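Local coordinates for protein orotate phosphoribosyltransferase (PDB 2YZK) that probably catalyses the magnesium-dependent transfer of a ribosyl phosphate group from 5-phosphoribose 1-diphosphate to orotate, forming orotidine monophosphate in pyrimidine biosynthesis, at residues T120-S125 against E151-M156; V136-V141 against G157-S162. All blocks are in the same frame, centred on the assembly; numbering follows the deposited sequence.

Contact 1: T120-S125 against E151-M156; sequences TSIAKS and ELLARM
Ala123 meets three side chains of 151-156. Met156, a selenomethionine in this structure, comes nearest, with its SE 3.6 Å from Ala123 CB. Leu152 CD2 touches the same methyl, 3.8 Å from Ala123 CB. Leu153 CD2 lies nearer the backbone, 4.0 Å from Ala123 N. Ala123 has only a methyl, and the leucine and selenomethionine side chains can come close to its helix; the CA atoms of Ala123 and Leu153 are 6.5 Å apart.

The two leucines divide the rest of the contact. With CG anti to the backbone N (chi1 -178°), Leu152 straddles two residues: CD2 rests on Ala123 and CD1 meets Thr120 CG2 at 3.8 Å. The side chains of Leu152 and Thr120 cross at about a right angle. Leu153 uses both methyls on Ile122, and its CD2 is 3.9 Å from Ile122 CG2. That pair also crosses at about a right angle. The side chain of Met156 is bent at chi3 (-84°), and its CE comes 3.6 Å from Ala123 O.

No hydrogen bond joins the two segments; the side chains meet through apolar atoms. Thr120 OG1 bonds to Thr118 OG1, and Ser125 OG donates to Ser121 O one turn back. Met156 O accepts a bond from Arg130 NH1, farther along helix 120-131. Thr120 and Ser121 are predicted to bind 5-phosphoribose 1-diphosphate in a site shared with the other subunit.

Helix 120-131 thus packs beside the end of helix 149-154. Beneath them, Ile122 reaches Val111 and Asp113 of strand 108-113, and Ala139 and Val141 of strand 135-141.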
ATOM      1  N   THR A 120       3.449 -18.381  -6.067  1.00 14.43           N
ATOM      2  CA  THR A 120       2.128 -18.355  -6.693  1.00 15.59           C
ATOM      3  C   THR A 120       1.409 -17.007  -6.616  1.00 14.92           C
ATOM      4  O   THR A 120       0.686 -16.639  -7.543  1.00 14.74           O
ATOM      5  CB  THR A 120       1.202 -19.458  -6.106  1.00 15.76           C
ATOM      6  OG1 THR A 120       1.218 -19.396  -4.676  1.00 19.05           O
ATOM      7  CG2 THR A 120       1.667 -20.835  -6.553  1.00 15.16           C
ATOM      8  N   SER A 121       1.594 -16.272  -5.523  1.00 15.01           N
ATOM      9  CA  SER A 121       0.940 -14.975  -5.393  1.00 14.02           C
ATOM     10  C   SER A 121       1.509 -14.021  -6.439  1.00 14.78           C
ATOM     11  O   SER A 121       0.786 -13.210  -7.020  1.00 12.98           O
ATOM     12  CB  SER A 121       1.146 -14.398  -3.985  1.00 16.80           C
ATOM     13  OG  SER A 121       2.521 -14.218  -3.695  1.00 19.12           O
ATOM     14  N   ILE A 122       2.812 -14.127  -6.679  1.00 12.63           N
ATOM     15  CA  ILE A 122       3.466 -13.282  -7.667  1.00 13.69           C
ATOM     16  C   ILE A 122       3.037 -13.733  -9.061  1.00 12.88           C
ATOM     17  O   ILE A 122       2.753 -12.908  -9.926  1.00 13.22           O
ATOM     18  CB  ILE A 122       5.001 -13.371  -7.524  1.00 13.28           C
ATOM     19  CG1 ILE A 122       5.408 -12.840  -6.143  1.00 12.84           C
ATOM     20  CG2 ILE A 122       5.684 -12.573  -8.633  1.00 13.64           C
ATOM     21  CD1 ILE A 122       6.845 -13.080  -5.701  1.00 15.50           C
ATOM     22  N   ALA A 123       2.977 -15.048  -9.258  1.00 13.89           N
ATOM     23  CA  ALA A 123       2.576 -15.619 -10.542  1.00 14.49           C
ATOM     24  C   ALA A 123       1.198 -15.114 -10.963  1.00 15.26           C
ATOM     25  O   ALA A 123       0.978 -14.786 -12.135  1.00 15.61           O
ATOM     26  CB  ALA A 123       2.571 -17.147 -10.454  1.00 15.01           C
ATOM     27  N   LYS A 124       0.272 -15.059 -10.008  1.00 13.90           N
ATOM     28  CA  LYS A 124      -1.081 -14.584 -10.284  1.00 15.78           C
ATOM     29  C   LYS A 124      -1.060 -13.128 -10.745  1.00 14.57           C
ATOM     30  O   LYS A 124      -1.776 -12.753 -11.676  1.00 13.61           O
ATOM     31  CB  LYS A 124      -1.968 -14.725  -9.037  1.00 18.62           C
ATOM     32  CG  LYS A 124      -2.304 -16.167  -8.676  1.00 22.31           C
ATOM     33  CD  LYS A 124      -3.321 -16.248  -7.538  1.00 25.38           C
ATOM     34  CE  LYS A 124      -3.820 -17.674  -7.344  1.00 27.11           C
ATOM     35  NZ  LYS A 124      -4.988 -17.765  -6.408  1.00 28.83           N
ATOM     36  N   SER A 125      -0.232 -12.309 -10.106  1.00 13.46           N
ATOM     37  CA  SER A 125      -0.142 -10.901 -10.482  1.00 13.57           C
ATOM     38  C   SER A 125       0.420 -10.773 -11.893  1.00 12.49           C
ATOM     39  O   SER A 125      -0.009  -9.910 -12.667  1.00 10.31           O
ATOM     40  CB  SER A 125       0.746 -10.143  -9.490  1.00 13.87           C
ATOM     41  OG  SER A 125       0.211 -10.234  -8.182  1.00 18.59           O
ATOM     42  N   GLU A 151      12.022 -20.922  -8.991  1.00 14.64           N
ATOM     43  CA  GLU A 151      11.861 -21.960 -10.003  1.00 15.17           C
ATOM     44  C   GLU A 151      10.502 -21.867 -10.685  1.00 14.76           C
ATOM     45  O   GLU A 151      10.393 -22.021 -11.907  1.00 14.28           O
ATOM     46  CB  GLU A 151      12.008 -23.348  -9.370  1.00 17.52           C
ATOM     47  CG  GLU A 151      13.405 -23.696  -8.871  1.00 21.78           C
ATOM     48  CD  GLU A 151      13.887 -22.798  -7.747  1.00 22.62           C
ATOM     49  OE1 GLU A 151      13.073 -22.426  -6.873  1.00 22.60           O
ATOM     50  OE2 GLU A 151      15.095 -22.479  -7.732  1.00 26.58           O
ATOM     51  N   LEU A 152       9.463 -21.619  -9.892  1.00 14.48           N
ATOM     52  CA  LEU A 152       8.113 -21.513 -10.418  1.00 14.92           C
ATOM     53  C   LEU A 152       8.008 -20.331 -11.374  1.00 15.65           C
ATOM     54  O   LEU A 152       7.455 -20.456 -12.468  1.00 14.81           O
ATOM     55  CB  LEU A 152       7.102 -21.368  -9.271  1.00 16.22           C
ATOM     56  CG  LEU A 152       5.615 -21.284  -9.637  1.00 17.31           C
ATOM     57  CD1 LEU A 152       4.770 -21.839  -8.503  1.00 18.84           C
ATOM     58  CD2 LEU A 152       5.230 -19.841  -9.930  1.00 15.85           C
ATOM     59  N   LEU A 153       8.552 -19.188 -10.969  1.00 14.30           N
ATOM     60  CA  LEU A 153       8.503 -17.998 -11.808  1.00 15.40           C
ATOM     61  C   LEU A 153       9.373 -18.151 -13.056  1.00 15.00           C
ATOM     62  O   LEU A 153       9.040 -17.631 -14.118  1.00 16.12           O
ATOM     63  CB  LEU A 153       8.933 -16.766 -11.002  1.00 13.01           C
ATOM     64  CG  LEU A 153       7.923 -16.354  -9.926  1.00 15.14           C
ATOM     65  CD1 LEU A 153       8.543 -15.311  -9.009  1.00 14.66           C
ATOM     66  CD2 LEU A 153       6.652 -15.825 -10.578  1.00 14.40           C
ATOM     67  N   ALA A 154      10.482 -18.873 -12.929  1.00 15.80           N
ATOM     68  CA  ALA A 154      11.376 -19.078 -14.061  1.00 17.25           C
ATOM     69  C   ALA A 154      10.648 -19.836 -15.158  1.00 18.88           C
ATOM     70  O   ALA A 154      10.899 -19.619 -16.346  1.00 18.53           O
ATOM     71  CB  ALA A 154      12.615 -19.854 -13.625  1.00 16.84           C
ATOM     72  N   ARG A 155       9.738 -20.718 -14.756  1.00 20.91           N
ATOM     73  CA  ARG A 155       8.977 -21.515 -15.710  1.00 25.27           C
ATOM     74  C   ARG A 155       7.930 -20.716 -16.474  1.00 26.01           C
ATOM     75  O   ARG A 155       7.347 -21.218 -17.433  1.00 26.22           O
ATOM     76  CB  ARG A 155       8.322 -22.712 -15.011  1.00 27.10           C
ATOM     77  CG  ARG A 155       9.308 -23.820 -14.660  1.00 30.89           C
ATOM     78  CD  ARG A 155       8.602 -25.111 -14.266  1.00 34.53           C
ATOM     79  NE  ARG A 155       7.980 -25.045 -12.946  1.00 37.74           N
ATOM     80  CZ  ARG A 155       8.654 -24.956 -11.802  1.00 38.61           C
ATOM     81  NH1 ARG A 155       9.980 -24.920 -11.813  1.00 40.06           N
ATOM     82  NH2 ARG A 155       8.002 -24.911 -10.648  1.00 38.75           N
HETATM   83  N   MSE A 156       7.680 -19.480 -16.050  1.00 23.70           N
HETATM   84  CA  MSE A 156       6.722 -18.642 -16.759  1.00 20.52           C
HETATM   85  C   MSE A 156       7.409 -17.369 -17.248  1.00 17.66           C
HETATM   86  O   MSE A 156       6.787 -16.318 -17.382  1.00 17.01           O
HETATM   87  CB  MSE A 156       5.499 -18.317 -15.887  1.00 24.83           C
HETATM   88  CG  MSE A 156       5.741 -17.474 -14.654  1.00 29.10           C
HETATM   89 SE   MSE A 156       4.191 -17.260 -13.712  1.00 37.92          SE
HETATM   90  CE  MSE A 156       3.449 -15.872 -14.586  1.00 32.93           C
TER

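Contact 2: V136-V141 against G157-S162; sequences VGTALV and GVRLVS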
ATOM      1  N   VAL A 136       6.183  -8.063 -18.348  1.00 13.18           N
ATOM      2  CA  VAL A 136       6.921  -8.166 -17.100  1.00 13.56           C
ATOM      3  C   VAL A 136       7.829  -9.387 -17.092  1.00 14.56           C
ATOM      4  O   VAL A 136       7.393 -10.502 -17.387  1.00 14.75           O
ATOM      5  CB  VAL A 136       5.944  -8.220 -15.895  1.00 14.47           C
ATOM      6  CG1 VAL A 136       4.863  -9.260 -16.135  1.00 15.01           C
ATOM      7  CG2 VAL A 136       6.703  -8.527 -14.621  1.00 14.78           C
ATOM      8  N   GLY A 137       9.099  -9.169 -16.764  1.00 14.04           N
ATOM      9  CA  GLY A 137      10.045 -10.271 -16.729  1.00 13.80           C
ATOM     10  C   GLY A 137      10.847 -10.316 -15.446  1.00 12.94           C
ATOM     11  O   GLY A 137      11.695 -11.188 -15.271  1.00 13.27           O
ATOM     12  N   THR A 138      10.575  -9.376 -14.546  1.00 11.42           N
ATOM     13  CA  THR A 138      11.289  -9.301 -13.280  1.00 11.39           C
ATOM     14  C   THR A 138      10.350  -9.115 -12.092  1.00 11.28           C
ATOM     15  O   THR A 138       9.408  -8.321 -12.150  1.00 10.15           O
ATOM     16  CB  THR A 138      12.283  -8.117 -13.287  1.00 12.47           C
ATOM     17  OG1 THR A 138      13.227  -8.291 -14.352  1.00 12.99           O
ATOM     18  CG2 THR A 138      13.022  -8.021 -11.956  1.00 12.67           C
ATOM     19  N   ALA A 139      10.614  -9.866 -11.025  1.00 10.26           N
ATOM     20  CA  ALA A 139       9.854  -9.781  -9.782  1.00  9.39           C
ATOM     21  C   ALA A 139      10.909  -9.466  -8.728  1.00 10.24           C
ATOM     22  O   ALA A 139      11.952 -10.122  -8.661  1.00  9.91           O
ATOM     23  CB  ALA A 139       9.161 -11.105  -9.471  1.00 10.92           C
ATOM     24  N   LEU A 140      10.631  -8.458  -7.911  1.00  9.45           N
ATOM     25  CA  LEU A 140      11.564  -8.007  -6.898  1.00 10.26           C
ATOM     26  C   LEU A 140      10.965  -8.134  -5.504  1.00  9.59           C
ATOM     27  O   LEU A 140       9.845  -7.695  -5.268  1.00  9.05           O
ATOM     28  CB  LEU A 140      11.926  -6.546  -7.200  1.00  9.97           C
ATOM     29  CG  LEU A 140      12.662  -5.718  -6.153  1.00 10.54           C
ATOM     30  CD1 LEU A 140      14.050  -6.284  -5.949  1.00 12.43           C
ATOM     31  CD2 LEU A 140      12.723  -4.262  -6.615  1.00  9.43           C
ATOM     32  N   VAL A 141      11.711  -8.751  -4.591  1.00  8.77           N
ATOM     33  CA  VAL A 141      11.252  -8.918  -3.218  1.00  9.72           C
ATOM     34  C   VAL A 141      12.383  -8.608  -2.243  1.00  7.96           C
ATOM     35  O   VAL A 141      13.551  -8.563  -2.625  1.00  9.70           O
ATOM     36  CB  VAL A 141      10.745 -10.359  -2.933  1.00 10.16           C
ATOM     37  CG1 VAL A 141       9.632 -10.725  -3.902  1.00 10.10           C
ATOM     38  CG2 VAL A 141      11.891 -11.355  -3.036  1.00 11.69           C
ATOM     39  N   GLY A 157       8.709 -17.489 -17.511  1.00 13.86           N
ATOM     40  CA  GLY A 157       9.481 -16.372 -18.029  1.00 13.91           C
ATOM     41  C   GLY A 157       9.653 -15.163 -17.128  1.00 12.11           C
ATOM     42  O   GLY A 157       9.683 -14.026 -17.602  1.00 11.39           O
ATOM     43  N   VAL A 158       9.779 -15.402 -15.830  1.00 12.18           N
ATOM     44  CA  VAL A 158       9.968 -14.309 -14.883  1.00 11.65           C
ATOM     45  C   VAL A 158      11.187 -14.579 -14.000  1.00 11.90           C
ATOM     46  O   VAL A 158      11.337 -15.667 -13.440  1.00 12.64           O
ATOM     47  CB  VAL A 158       8.717 -14.124 -13.999  1.00 11.35           C
ATOM     48  CG1 VAL A 158       8.978 -13.044 -12.950  1.00 11.75           C
ATOM     49  CG2 VAL A 158       7.518 -13.743 -14.871  1.00 12.14           C
ATOM     50  N   ARG A 159      12.067 -13.587 -13.902  1.00 12.17           N
ATOM     51  CA  ARG A 159      13.278 -13.698 -13.096  1.00 12.86           C
ATOM     52  C   ARG A 159      13.038 -13.085 -11.724  1.00 13.10           C
ATOM     53  O   ARG A 159      12.747 -11.894 -11.616  1.00 12.13           O
ATOM     54  CB  ARG A 159      14.440 -12.964 -13.777  1.00 14.75           C
ATOM     55  CG  ARG A 159      15.745 -13.031 -12.996  1.00 19.75           C
ATOM     56  CD  ARG A 159      16.786 -12.042 -13.512  1.00 24.44           C
ATOM     57  NE  ARG A 159      16.286 -10.672 -13.449  1.00 29.02           N
ATOM     58  CZ  ARG A 159      17.051  -9.595 -13.293  1.00 31.10           C
ATOM     59  NH1 ARG A 159      18.367  -9.722 -13.182  1.00 32.44           N
ATOM     60  NH2 ARG A 159      16.498  -8.389 -13.249  1.00 31.34           N
ATOM     61  N   LEU A 160      13.151 -13.900 -10.680  1.00 11.83           N
ATOM     62  CA  LEU A 160      12.958 -13.418  -9.319  1.00 10.76           C
ATOM     63  C   LEU A 160      14.286 -12.902  -8.783  1.00 12.24           C
ATOM     64  O   LEU A 160      15.312 -13.573  -8.901  1.00 10.40           O
ATOM     65  CB  LEU A 160      12.459 -14.549  -8.409  1.00 10.29           C
ATOM     66  CG  LEU A 160      12.323 -14.220  -6.914  1.00 10.09           C
ATOM     67  CD1 LEU A 160      11.173 -13.243  -6.707  1.00  9.76           C
ATOM     68  CD2 LEU A 160      12.074 -15.497  -6.117  1.00  9.31           C
ATOM     69  N   VAL A 161      14.266 -11.703  -8.214  1.00 11.74           N
ATOM     70  CA  VAL A 161      15.456 -11.110  -7.618  1.00 12.90           C
ATOM     71  C   VAL A 161      15.088 -10.726  -6.186  1.00 12.55           C
ATOM     72  O   VAL A 161      13.994 -10.218  -5.937  1.00 11.37           O
ATOM     73  CB  VAL A 161      15.911  -9.848  -8.384  1.00 15.92           C
ATOM     74  CG1 VAL A 161      17.136  -9.256  -7.712  1.00 18.75           C
ATOM     75  CG2 VAL A 161      16.222 -10.205  -9.839  1.00 18.42           C
ATOM     76  N   SER A 162      15.990 -10.974  -5.242  1.00 12.37           N
ATOM     77  CA  SER A 162      15.712 -10.653  -3.848  1.00 11.41           C
ATOM     78  C   SER A 162      16.872  -9.935  -3.182  1.00 10.44           C
ATOM     79  O   SER A 162      18.026 -10.114  -3.568  1.00 10.24           O
ATOM     80  CB  SER A 162      15.412 -11.937  -3.069  1.00 13.44           C
ATOM     81  OG  SER A 162      16.534 -12.805  -3.071  1.00 11.87           O
TER
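Ala139 and Leu160 are paired in two parallel strands of the Rossmann-like sheet of this phosphoribosyltransferase. Strand 159-162 is its outermost strand here, and helix 149-154 links it to strand 135-141 in a beta-alpha-beta crossover. Four backbone bonds join them: Arg159 N to Gly137 O, Ala139 N to Arg159 O, Val161 N to Ala139 O and Val141 N to Val161 O. The first is nearly straight at its hydrogen (176°).

The tight face carries Ala139, Val141, Leu160 and Ser162. Val141 CG2 is 3.6 Å from Ser162 CB. Ala139 CB is 4.0 Å from both Val158 CG1 and Leu160 CD1. Leu160 CD1 also meets Val141 CG1 at 4.1 Å; the two side chains cross at about a right angle. Helices 120-131 and 149-154 pack on this side.

Helix 38-58 covers the other face over Leu140 and Val161, but Arg159 is exposed. It runs beside Thr138, pointing the same way. Asp55 OD1 hydrogen-bonds Thr138 OG1 and forms a salt bridge with Arg159 NH2. A valine in place of Thr138 would probably cost Asp55 OD1 one of these partners and leave it held less firmly beside the arginine. Val161 CG2 sits over the guanidinium centre of Arg159, 3.6 Å above its plane.

How the contacts relate
The centres of contacts 1 and 2 lie about 9 Å apart, and the two share one layer of packing between helices and sheet. Ile122 CG2 of contact 1 is 3.9 Å from Ala139 CB of contact 2, and Leu153 CD1 is 4.0 Å from Leu160 CB. The chain passes from one to the other through a Schellman motif. There Val158 N is 2.9 Å from Leu153 O, a probable hydrogen bond, and Gly157 has positive phi. Both contacts border the predicted substrate site. Val141 is about 4 Å, side chain to side chain, from Asp113, a predicted 5-phosphoribose 1-diphosphate residue. Of the predicted orotate residues, Thr117 is about 6 Å from Thr120 and Arg145 about 9 Å from Leu160, again between side chains.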